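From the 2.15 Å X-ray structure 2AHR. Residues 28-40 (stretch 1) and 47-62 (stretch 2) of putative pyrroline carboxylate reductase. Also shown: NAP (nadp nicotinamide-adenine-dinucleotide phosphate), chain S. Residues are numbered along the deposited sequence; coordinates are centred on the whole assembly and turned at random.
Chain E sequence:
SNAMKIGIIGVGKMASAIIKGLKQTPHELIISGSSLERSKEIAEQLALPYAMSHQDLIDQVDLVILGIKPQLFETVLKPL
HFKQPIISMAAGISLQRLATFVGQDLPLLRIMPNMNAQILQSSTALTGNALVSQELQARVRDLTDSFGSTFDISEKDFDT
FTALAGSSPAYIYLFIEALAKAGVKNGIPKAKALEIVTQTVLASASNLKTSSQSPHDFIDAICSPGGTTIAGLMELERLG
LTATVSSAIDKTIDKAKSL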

ATOM      1  N   GLU E  28      -6.693 -26.967  50.329  1.00 54.58           N
ATOM      2  CA  GLU E  28      -6.865 -25.773  51.118  1.00 55.98           C
ATOM      3  C   GLU E  28      -6.169 -24.630  50.407  1.00 56.14           C
ATOM      4  O   GLU E  28      -5.054 -24.791  49.912  1.00 56.41           O
ATOM      5  CB  GLU E  28      -6.217 -26.015  52.476  1.00 56.38           C
ATOM      6  CG  GLU E  28      -6.644 -25.088  53.576  1.00 59.48           C
ATOM      7  CD  GLU E  28      -6.165 -25.574  54.929  1.00 62.79           C
ATOM      8  OE1 GLU E  28      -5.900 -26.793  55.078  1.00 64.17           O
ATOM      9  OE2 GLU E  28      -6.047 -24.732  55.844  1.00 64.86           O
ATOM     10  N   LEU E  29      -6.807 -23.470  50.362  1.00 56.45           N
ATOM     11  CA  LEU E  29      -6.244 -22.358  49.610  1.00 56.94           C
ATOM     12  C   LEU E  29      -5.963 -21.138  50.470  1.00 57.35           C
ATOM     13  O   LEU E  29      -6.718 -20.830  51.394  1.00 57.63           O
ATOM     14  CB  LEU E  29      -7.151 -21.991  48.421  1.00 56.85           C
ATOM     15  CG  LEU E  29      -7.723 -23.155  47.596  1.00 56.52           C
ATOM     16  CD1 LEU E  29      -8.781 -22.664  46.616  1.00 55.13           C
ATOM     17  CD2 LEU E  29      -6.625 -23.957  46.881  1.00 54.86           C
ATOM     18  N   ILE E  30      -4.870 -20.449  50.153  1.00 57.69           N
ATOM     19  CA  ILE E  30      -4.523 -19.182  50.795  1.00 58.23           C
ATOM     20  C   ILE E  30      -3.839 -18.255  49.780  1.00 58.58           C
ATOM     21  O   ILE E  30      -3.052 -18.714  48.941  1.00 58.78           O
ATOM     22  CB  ILE E  30      -3.679 -19.394  52.098  1.00 58.21           C
ATOM     23  CG1 ILE E  30      -3.323 -18.047  52.758  1.00 58.74           C
ATOM     24  CG2 ILE E  30      -2.442 -20.272  51.821  1.00 58.38           C
ATOM     25  CD1 ILE E  30      -3.100 -18.109  54.308  1.00 59.09           C
ATOM     26  N   ILE E  31      -4.164 -16.962  49.846  1.00 58.68           N
ATOM     27  CA  ILE E  31      -3.688 -15.995  48.860  1.00 58.98           C
ATOM     28  C   ILE E  31      -2.784 -14.922  49.471  1.00 59.53           C
ATOM     29  O   ILE E  31      -2.668 -14.823  50.696  1.00 59.82           O
ATOM     30  CB  ILE E  31      -4.853 -15.363  48.042  1.00 58.83           C
ATOM     31  CG1 ILE E  31      -5.852 -14.626  48.936  1.00 58.92           C
ATOM     32  CG2 ILE E  31      -5.574 -16.426  47.234  1.00 58.72           C
ATOM     33  CD1 ILE E  31      -5.510 -13.174  49.176  1.00 59.49           C
ATOM     34  N   SER E  32      -2.144 -14.136  48.605  1.00 59.72           N
ATOM     35  CA  SER E  32      -1.224 -13.088  49.018  1.00 59.83           C
ATOM     36  C   SER E  32      -1.079 -12.043  47.894  1.00 60.24           C
ATOM     37  O   SER E  32      -0.574 -12.352  46.809  1.00 59.89           O
ATOM     38  CB  SER E  32       0.128 -13.717  49.377  1.00 59.88           C
ATOM     39  OG  SER E  32       0.970 -12.796  50.036  1.00 59.52           O
ATOM     40  N   GLY E  33      -1.522 -10.815  48.157  1.00 60.44           N
ATOM     41  CA  GLY E  33      -1.606  -9.777  47.121  1.00 61.25           C
ATOM     42  C   GLY E  33      -0.401  -8.862  47.004  1.00 61.77           C
ATOM     43  O   GLY E  33       0.679  -9.208  47.460  1.00 61.83           O
ATOM     44  N   SER E  34      -0.596  -7.696  46.385  1.00 62.50           N
ATOM     45  CA  SER E  34       0.483  -6.718  46.152  1.00 63.28           C
ATOM     46  C   SER E  34       0.811  -5.898  47.396  1.00 63.73           C
ATOM     47  O   SER E  34       1.935  -5.419  47.559  1.00 63.88           O
ATOM     48  CB  SER E  34       0.141  -5.780  44.983  1.00 63.33           C
ATOM     49  OG  SER E  34      -0.983  -4.961  45.271  1.00 64.06           O
ATOM     50  N   SER E  35      -0.195  -5.719  48.244  1.00 64.47           N
ATOM     51  CA  SER E  35      -0.029  -5.150  49.576  1.00 65.14           C
ATOM     52  C   SER E  35      -0.966  -5.903  50.506  1.00 65.64           C
ATOM     53  O   SER E  35      -1.915  -6.538  50.043  1.00 65.63           O
ATOM     54  CB  SER E  35      -0.345  -3.647  49.578  1.00 65.08           C
ATOM     55  OG  SER E  35      -1.687  -3.394  49.201  1.00 64.78           O
ATOM     56  N   LEU E  36      -0.695  -5.851  51.808  1.00 66.37           N
ATOM     57  CA  LEU E  36      -1.582  -6.457  52.808  1.00 66.92           C
ATOM     58  C   LEU E  36      -3.003  -5.906  52.703  1.00 67.22           C
ATOM     59  O   LEU E  36      -3.980  -6.649  52.840  1.00 67.15           O
ATOM     60  CB  LEU E  36      -1.034  -6.251  54.221  1.00 66.79           C
ATOM     61  CG  LEU E  36      -1.813  -6.906  55.365  1.00 67.13           C
ATOM     62  CD1 LEU E  36      -1.822  -8.433  55.263  1.00 66.56           C
ATOM     63  CD2 LEU E  36      -1.255  -6.439  56.705  1.00 67.36           C
ATOM     64  N   GLU E  37      -3.105  -4.604  52.447  1.00 67.82           N
ATOM     65  CA  GLU E  37      -4.390  -3.951  52.208  1.00 68.63           C
ATOM     66  C   GLU E  37      -5.138  -4.602  51.030  1.00 68.50           C
ATOM     67  O   GLU E  37      -6.328  -4.914  51.139  1.00 68.60           O
ATOM     68  CB  GLU E  37      -4.182  -2.452  51.966  1.00 68.94           C
ATOM     69  CG  GLU E  37      -5.441  -1.608  52.105  1.00 70.99           C
ATOM     70  CD  GLU E  37      -5.154  -0.111  52.045  1.00 73.95           C
ATOM     71  OE1 GLU E  37      -4.550   0.434  53.002  1.00 74.65           O
ATOM     72  OE2 GLU E  37      -5.548   0.522  51.038  1.00 74.85           O
ATOM     73  N   ARG E  38      -4.421  -4.812  49.924  1.00 68.31           N
ATOM     74  CA  ARG E  38      -4.951  -5.481  48.733  1.00 67.95           C
ATOM     75  C   ARG E  38      -5.318  -6.945  48.976  1.00 67.72           C
ATOM     76  O   ARG E  38      -6.306  -7.424  48.438  1.00 67.53           O
ATOM     77  CB  ARG E  38      -3.949  -5.387  47.572  1.00 68.03           C
ATOM     78  CG  ARG E  38      -3.825  -4.002  46.922  1.00 68.11           C
ATOM     79  CD  ARG E  38      -5.062  -3.642  46.119  1.00 68.28           C
ATOM     80  NE  ARG E  38      -5.438  -4.729  45.217  1.00 68.63           N
ATOM     81  CZ  ARG E  38      -6.679  -4.981  44.808  1.00 68.21           C
ATOM     82  NH1 ARG E  38      -6.908  -5.999  43.990  1.00 67.57           N
ATOM     83  NH2 ARG E  38      -7.693  -4.224  45.216  1.00 67.73           N
ATOM     84  N   SER E  39      -4.520  -7.643  49.784  1.00 67.86           N
ATOM     85  CA  SER E  39      -4.744  -9.063  50.094  1.00 68.19           C
ATOM     86  C   SER E  39      -6.073  -9.286  50.821  1.00 68.56           C
ATOM     87  O   SER E  39      -6.898 -10.094  50.379  1.00 68.54           O
ATOM     88  CB  SER E  39      -3.597  -9.640  50.933  1.00 68.05           C
ATOM     89  OG  SER E  39      -2.331  -9.212  50.466  1.00 67.87           O
ATOM     90  N   LYS E  40      -6.265  -8.561  51.929  1.00 68.76           N
ATOM     91  CA  LYS E  40      -7.520  -8.572  52.692  1.00 68.77           C
ATOM     92  C   LYS E  40      -8.693  -8.320  51.757  1.00 68.61           C
ATOM     93  O   LYS E  40      -9.676  -9.055  51.767  1.00 68.43           O
ATOM     94  CB  LYS E  40      -7.499  -7.497  53.794  1.00 68.88           C
ATOM     95  CG  LYS E  40      -6.318  -7.601  54.755  1.00 69.54           C
ATOM     96  CD  LYS E  40      -6.361  -6.563  55.880  1.00 70.23           C
ATOM     97  CE  LYS E  40      -5.298  -6.887  56.942  1.00 70.70           C
ATOM     98  NZ  LYS E  40      -5.281  -5.967  58.112  1.00 70.79           N
ATOM     99  N   ALA E  47     -13.689 -14.897  49.265  1.00 64.68           N
ATOM    100  CA  ALA E  47     -14.000 -15.682  50.476  1.00 64.28           C
ATOM    101  C   ALA E  47     -12.921 -16.725  50.823  1.00 63.87           C
ATOM    102  O   ALA E  47     -13.209 -17.918  50.992  1.00 63.68           O
ATOM    103  CB  ALA E  47     -15.405 -16.322  50.386  1.00 64.20           C
ATOM    104  N   LEU E  48     -11.680 -16.255  50.938  1.00 63.39           N
ATOM    105  CA  LEU E  48     -10.538 -17.129  51.206  1.00 63.07           C
ATOM    106  C   LEU E  48      -9.604 -16.542  52.255  1.00 63.06           C
ATOM    107  O   LEU E  48      -9.598 -15.325  52.460  1.00 63.02           O
ATOM    108  CB  LEU E  48      -9.747 -17.390  49.918  1.00 62.77           C
ATOM    109  CG  LEU E  48     -10.343 -18.285  48.830  1.00 62.22           C
ATOM    110  CD1 LEU E  48      -9.520 -18.130  47.556  1.00 61.62           C
ATOM    111  CD2 LEU E  48     -10.412 -19.751  49.254  1.00 61.19           C
ATOM    112  N   PRO E  49      -8.805 -17.404  52.922  1.00 63.18           N
ATOM    113  CA  PRO E  49      -7.770 -16.910  53.833  1.00 63.25           C
ATOM    114  C   PRO E  49      -6.725 -16.085  53.085  1.00 63.53           C
ATOM    115  O   PRO E  49      -6.422 -16.382  51.922  1.00 63.47           O
ATOM    116  CB  PRO E  49      -7.126 -18.194  54.365  1.00 63.28           C
ATOM    117  CG  PRO E  49      -8.137 -19.268  54.126  1.00 63.10           C
ATOM    118  CD  PRO E  49      -8.831 -18.878  52.872  1.00 63.00           C
ATOM    119  N   TYR E  50      -6.197 -15.054  53.738  1.00 63.60           N
ATOM    120  CA  TYR E  50      -5.074 -14.289  53.191  1.00 63.81           C
ATOM    121  C   TYR E  50      -3.871 -14.403  54.122  1.00 63.78           C
ATOM    122  O   TYR E  50      -4.028 -14.683  55.318  1.00 63.71           O
ATOM    123  CB  TYR E  50      -5.446 -12.812  52.973  1.00 63.98           C
ATOM    124  CG  TYR E  50      -5.710 -12.042  54.252  1.00 65.02           C
ATOM    125  CD1 TYR E  50      -6.990 -11.983  54.798  1.00 65.21           C
ATOM    126  CD2 TYR E  50      -4.675 -11.377  54.920  1.00 65.35           C
ATOM    127  CE1 TYR E  50      -7.235 -11.280  55.981  1.00 65.92           C
ATOM    128  CE2 TYR E  50      -4.912 -10.673  56.097  1.00 65.01           C
ATOM    129  CZ  TYR E  50      -6.193 -10.628  56.622  1.00 65.20           C
ATOM    130  OH  TYR E  50      -6.441  -9.935  57.787  1.00 64.91           O
ATOM    131  N   ALA E  51      -2.679 -14.179  53.572  1.00 63.45           N
ATOM    132  CA  ALA E  51      -1.445 -14.201  54.354  1.00 63.38           C
ATOM    133  C   ALA E  51      -0.945 -12.798  54.709  1.00 63.35           C
ATOM    134  O   ALA E  51      -1.203 -11.823  53.993  1.00 63.48           O
ATOM    135  CB  ALA E  51      -0.359 -14.987  53.621  1.00 63.42           C
HETATM  136  N   MSE E  52      -0.211 -12.720  55.819  1.00 63.10           N
HETATM  137  CA  MSE E  52       0.340 -11.465  56.319  1.00 62.54           C
HETATM  138  C   MSE E  52       1.499 -10.948  55.458  1.00 62.30           C
HETATM  139  O   MSE E  52       1.817  -9.755  55.481  1.00 62.50           O
HETATM  140  CB  MSE E  52       0.773 -11.625  57.783  1.00 62.44           C
HETATM  141  CG  MSE E  52      -0.365 -11.945  58.770  1.00 61.55           C
HETATM  142 SE   MSE E  52      -1.780 -10.816  58.713  1.00 60.54          SE
HETATM  143  CE  MSE E  52      -1.004  -9.217  58.952  1.00 59.79           C
ATOM    144  N   SER E  53       2.115 -11.856  54.700  1.00 61.83           N
ATOM    145  CA  SER E  53       3.213 -11.552  53.780  1.00 60.90           C
ATOM    146  C   SER E  53       3.381 -12.743  52.843  1.00 60.54           C
ATOM    147  O   SER E  53       2.766 -13.788  53.064  1.00 60.02           O
ATOM    148  CB  SER E  53       4.518 -11.322  54.557  1.00 61.08           C
ATOM    149  OG  SER E  53       5.047 -12.544  55.061  1.00 60.60           O
ATOM    150  N   HIS E  54       4.222 -12.605  51.817  1.00 60.15           N
ATOM    151  CA  HIS E  54       4.517 -13.741  50.933  1.00 59.72           C
ATOM    152  C   HIS E  54       5.290 -14.817  51.680  1.00 59.48           C
ATOM    153  O   HIS E  54       5.054 -16.003  51.475  1.00 59.39           O
ATOM    154  CB  HIS E  54       5.286 -13.333  49.665  1.00 59.38           C
ATOM    155  CG  HIS E  54       4.568 -12.346  48.802  1.00 59.07           C
ATOM    156  ND1 HIS E  54       3.194 -12.282  48.720  1.00 58.55           N
ATOM    157  CD2 HIS E  54       5.038 -11.393  47.961  1.00 59.27           C
ATOM    158  CE1 HIS E  54       2.848 -11.319  47.886  1.00 58.44           C
ATOM    159  NE2 HIS E  54       3.948 -10.764  47.412  1.00 59.11           N
ATOM    160  N   GLN E  55       6.212 -14.404  52.544  1.00 59.70           N
ATOM    161  CA  GLN E  55       6.960 -15.366  53.354  1.00 59.64           C
ATOM    162  C   GLN E  55       6.027 -16.091  54.318  1.00 59.75           C
ATOM    163  O   GLN E  55       6.147 -17.303  54.506  1.00 59.74           O
ATOM    164  CB  GLN E  55       8.131 -14.701  54.088  1.00 59.52           C
ATOM    165  CG  GLN E  55       9.217 -15.682  54.562  1.00 58.83           C
ATOM    166  CD  GLN E  55       9.849 -16.500  53.435  1.00 57.74           C
ATOM    167  OE1 GLN E  55      10.466 -15.956  52.516  1.00 59.19           O
ATOM    168  NE2 GLN E  55       9.718 -17.815  53.521  1.00 57.21           N
ATOM    169  N   ASP E  56       5.085 -15.343  54.898  1.00 60.17           N
ATOM    170  CA  ASP E  56       4.045 -15.900  55.772  1.00 60.55           C
ATOM    171  C   ASP E  56       3.241 -16.970  55.018  1.00 60.29           C
ATOM    172  O   ASP E  56       2.963 -18.048  55.559  1.00 60.41           O
ATOM    173  CB  ASP E  56       3.135 -14.780  56.306  1.00 60.80           C
ATOM    174  CG  ASP E  56       2.034 -15.293  57.245  1.00 62.60           C
ATOM    175  OD1 ASP E  56       0.840 -14.998  56.988  1.00 63.35           O
ATOM    176  OD2 ASP E  56       2.359 -15.978  58.246  1.00 64.23           O
ATOM    177  N   LEU E  57       2.890 -16.667  53.764  1.00 59.72           N
ATOM    178  CA  LEU E  57       2.305 -17.643  52.833  1.00 59.26           C
ATOM    179  C   LEU E  57       3.218 -18.877  52.663  1.00 58.74           C
ATOM    180  O   LEU E  57       2.792 -20.016  52.904  1.00 58.22           O
ATOM    181  CB  LEU E  57       2.036 -16.952  51.484  1.00 59.49           C
ATOM    182  CG  LEU E  57       1.483 -17.578  50.191  1.00 60.26           C
ATOM    183  CD1 LEU E  57       2.295 -18.790  49.696  1.00 60.33           C
ATOM    184  CD2 LEU E  57       0.010 -17.906  50.310  1.00 60.63           C
ATOM    185  N   ILE E  58       4.474 -18.637  52.279  1.00 58.21           N
ATOM    186  CA  ILE E  58       5.436 -19.713  51.977  1.00 58.33           C
ATOM    187  C   ILE E  58       5.641 -20.720  53.127  1.00 58.49           C
ATOM    188  O   ILE E  58       5.788 -21.923  52.885  1.00 58.27           O
ATOM    189  CB  ILE E  58       6.814 -19.152  51.495  1.00 58.14           C
ATOM    190  CG1 ILE E  58       6.655 -18.343  50.198  1.00 58.26           C
ATOM    191  CG2 ILE E  58       7.804 -20.282  51.256  1.00 58.05           C
ATOM    192  CD1 ILE E  58       7.804 -17.365  49.918  1.00 57.55           C
ATOM    193  N   ASP E  59       5.626 -20.225  54.366  1.00 58.73           N
ATOM    194  CA  ASP E  59       5.952 -21.041  55.544  1.00 58.95           C
ATOM    195  C   ASP E  59       4.903 -22.101  55.956  1.00 58.71           C
ATOM    196  O   ASP E  59       5.210 -23.012  56.734  1.00 58.70           O
ATOM    197  CB  ASP E  59       6.311 -20.133  56.735  1.00 59.28           C
ATOM    198  CG  ASP E  59       7.545 -19.254  56.468  1.00 60.25           C
ATOM    199  OD1 ASP E  59       8.429 -19.637  55.660  1.00 60.04           O
ATOM    200  OD2 ASP E  59       7.628 -18.166  57.077  1.00 61.22           O
ATOM    201  N   GLN E  60       3.683 -21.999  55.428  1.00 58.24           N
ATOM    202  CA  GLN E  60       2.591 -22.917  55.801  1.00 57.50           C
ATOM    203  C   GLN E  60       2.055 -23.822  54.669  1.00 56.86           C
ATOM    204  O   GLN E  60       1.232 -24.709  54.905  1.00 56.86           O
ATOM    205  CB  GLN E  60       1.436 -22.120  56.426  1.00 58.06           C
ATOM    206  CG  GLN E  60       1.039 -20.853  55.655  1.00 58.34           C
ATOM    207  CD  GLN E  60      -0.098 -20.083  56.307  1.00 59.63           C
ATOM    208  OE1 GLN E  60      -0.024 -18.863  56.463  1.00 59.57           O
ATOM    209  NE2 GLN E  60      -1.161 -20.792  56.684  1.00 59.78           N
ATOM    210  N   VAL E  61       2.550 -23.611  53.452  1.00 55.77           N
ATOM    211  CA  VAL E  61       1.962 -24.189  52.244  1.00 54.51           C
ATOM    212  C   VAL E  61       2.759 -25.380  51.667  1.00 53.74           C
ATOM    213  O   VAL E  61       3.968 -25.462  51.862  1.00 53.99           O
ATOM    214  CB  VAL E  61       1.774 -23.033  51.235  1.00 54.70           C
ATOM    215  CG1 VAL E  61       2.283 -23.362  49.860  1.00 54.47           C
ATOM    216  CG2 VAL E  61       0.351 -22.528  51.259  1.00 53.31           C
ATOM    217  N   ASP E  62       2.084 -26.304  50.978  1.00 52.63           N
ATOM    218  CA  ASP E  62       2.752 -27.475  50.351  1.00 51.98           C
ATOM    219  C   ASP E  62       3.143 -27.262  48.890  1.00 50.84           C
ATOM    220  O   ASP E  62       3.907 -28.047  48.320  1.00 50.62           O
ATOM    221  CB  ASP E  62       1.864 -28.720  50.409  1.00 52.11           C
ATOM    222  CG  ASP E  62       1.354 -29.007  51.796  1.00 54.16           C
ATOM    223  OD1 ASP E  62       2.093 -29.643  52.584  1.00 56.92           O
ATOM    224  OD2 ASP E  62       0.212 -28.599  52.092  1.00 55.23           O
TER
HETATM  225  PA  NAP S1504      -2.963  -8.734  36.120  1.00 71.82           P
HETATM  226  O1A NAP S1504      -2.360  -7.387  35.927  1.00 70.64           O
HETATM  227  O2A NAP S1504      -4.435  -8.683  35.879  1.00 71.30           O
HETATM  228  O5B NAP S1504      -2.645  -9.356  37.579  1.00 71.91           O
HETATM  229  C5B NAP S1504      -1.405  -9.181  38.227  1.00 74.73           C
HETATM  230  C4B NAP S1504      -1.682  -9.035  39.721  1.00 76.90           C
HETATM  231  O4B NAP S1504      -0.497  -9.143  40.491  1.00 77.46           O
HETATM  232  C3B NAP S1504      -2.324  -7.685  40.037  1.00 77.49           C
HETATM  233  O3B NAP S1504      -3.581  -7.926  40.632  1.00 77.05           O
HETATM  234  C2B NAP S1504      -1.366  -6.992  40.994  1.00 78.55           C
HETATM  235  O2B NAP S1504      -1.986  -6.374  42.110  1.00 80.39           O
HETATM  236  C1B NAP S1504      -0.545  -8.163  41.518  1.00 78.30           C
HETATM  237  N9A NAP S1504       0.777  -7.714  42.023  1.00 78.43           N
HETATM  238  C8A NAP S1504       1.509  -6.621  41.618  1.00 78.32           C
HETATM  239  N7A NAP S1504       2.646  -6.570  42.355  1.00 78.70           N
HETATM  240  C5A NAP S1504       2.650  -7.608  43.229  1.00 78.29           C
HETATM  241  C6A NAP S1504       3.557  -8.008  44.211  1.00 78.02           C
HETATM  242  N6A NAP S1504       4.316  -7.074  44.781  1.00 78.66           N
HETATM  243  N1A NAP S1504       3.274  -9.136  44.957  1.00 77.76           N
HETATM  244  C2A NAP S1504       2.102  -9.843  44.753  1.00 77.27           C
HETATM  245  N3A NAP S1504       1.207  -9.430  43.788  1.00 76.85           N
HETATM  246  C4A NAP S1504       1.475  -8.332  43.034  1.00 77.94           C
HETATM  247  O3  NAP S1504      -2.211  -9.803  35.160  1.00 69.77           O
HETATM  248  PN  NAP S1504      -2.888 -11.175  34.623  1.00 68.69           P
HETATM  249  O1N NAP S1504      -3.517 -10.865  33.307  1.00 69.47           O
HETATM  250  O2N NAP S1504      -3.707 -11.832  35.678  1.00 67.83           O
HETATM  251  O5D NAP S1504      -1.574 -12.074  34.346  1.00 66.01           O
HETATM  252  C5D NAP S1504      -0.897 -12.737  35.391  1.00 62.62           C
HETATM  253  C4D NAP S1504      -0.040 -13.866  34.824  1.00 60.42           C
HETATM  254  O4D NAP S1504      -0.818 -14.785  34.079  1.00 58.44           O
HETATM  255  C3D NAP S1504       1.037 -13.333  33.886  1.00 59.85           C
HETATM  256  O3D NAP S1504       2.259 -13.913  34.274  1.00 60.11           O
HETATM  257  C2D NAP S1504       0.646 -13.784  32.484  1.00 58.23           C
HETATM  258  O2D NAP S1504       1.807 -14.086  31.719  1.00 55.05           O
HETATM  259  C1D NAP S1504      -0.270 -14.992  32.778  1.00 57.31           C
HETATM  260  N1N NAP S1504      -1.394 -15.227  31.834  1.00 55.30           N
HETATM  261  C2N NAP S1504      -2.411 -14.306  31.682  1.00 53.27           C
HETATM  262  C3N NAP S1504      -3.474 -14.566  30.811  1.00 51.06           C
HETATM  263  C7N NAP S1504      -4.651 -13.640  30.721  1.00 49.66           C
HETATM  264  O7N NAP S1504      -5.703 -14.031  29.867  1.00 49.98           O
HETATM  265  N7N NAP S1504      -4.689 -12.505  31.431  1.00 47.53           N
HETATM  266  C4N NAP S1504      -3.504 -15.770  30.097  1.00 51.37           C
HETATM  267  C5N NAP S1504      -2.486 -16.699  30.259  1.00 50.58           C
HETATM  268  C6N NAP S1504      -1.438 -16.412  31.136  1.00 54.38           C
HETATM  269  P2B NAP S1504      -2.789  -4.971  42.051  1.00 81.61           P
HETATM  270  O1X NAP S1504      -3.087  -4.549  43.480  1.00 81.45           O
HETATM  271  O2X NAP S1504      -1.919  -3.920  41.398  1.00 81.93           O
HETATM  272  O3X NAP S1504      -4.085  -5.131  41.274  1.00 80.71           O

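The most unusual feature of this contact is a relay that runs through one imidazole to the cofactor. Ser-32 OG lies 2.6 Å from His-54 ND1, a short hydrogen bond in which either atom could be the donor, while His-54 NE2 donates to NAP N1A at 3.0 Å. With two ring nitrogens flanking CE1, histidine can serve both partners, and both lie at its edge, near the ring plane. Gly-33 O also approaches that edge, 3.1 Å from His-54 CE1. Nearby, Ser-34 OG donates to NAP O1X at 2.8 Å, so both stretches hold the NADP.

The backbones meet in a single beta bridge between Ile-31 and Tyr-50. Ile-31 N donates to Pro-49 O at 3.1 Å, and Ala-51 N donates to Ile-31 O at 2.9 Å. Proline suits its place because the bridge asks only its carbonyl for a hydrogen bond; its ring is free to pack on Ile-30.

Ile-30, which has the largest area covered by the opposing stretch, fills an apolar pocket. Ile-30 CG2 lies 3.6 Å from Val-61 CG2 and 3.7 Å from Leu-57 CD2, while Ile-30 CD1 reaches Pro-49 CB at 4.0 Å. Leu-57 belongs to the helix that begins at His-54, which runs nearly antiparallel to strand 28-32. Ser-53 caps that helix: its OG accepts from Asp-56 N at 2.8 Å, satisfying an amide in the first turn.

Tyr-50 meets the other helix. Lys-40 CG sits over one ring face, 3.8 Å from the Tyr-50 ring centroid, a CH-pi contact that uses the lysine's aliphatic stem. Leu-36 adds apolar contacts, its CD1 3.9 Å from Tyr-50 CE2 and its CD2 3.6 Å from CE of Met-52, a selenomethionine whose CA-to-CB bond points away, though the end of its flexible chain comes nearer.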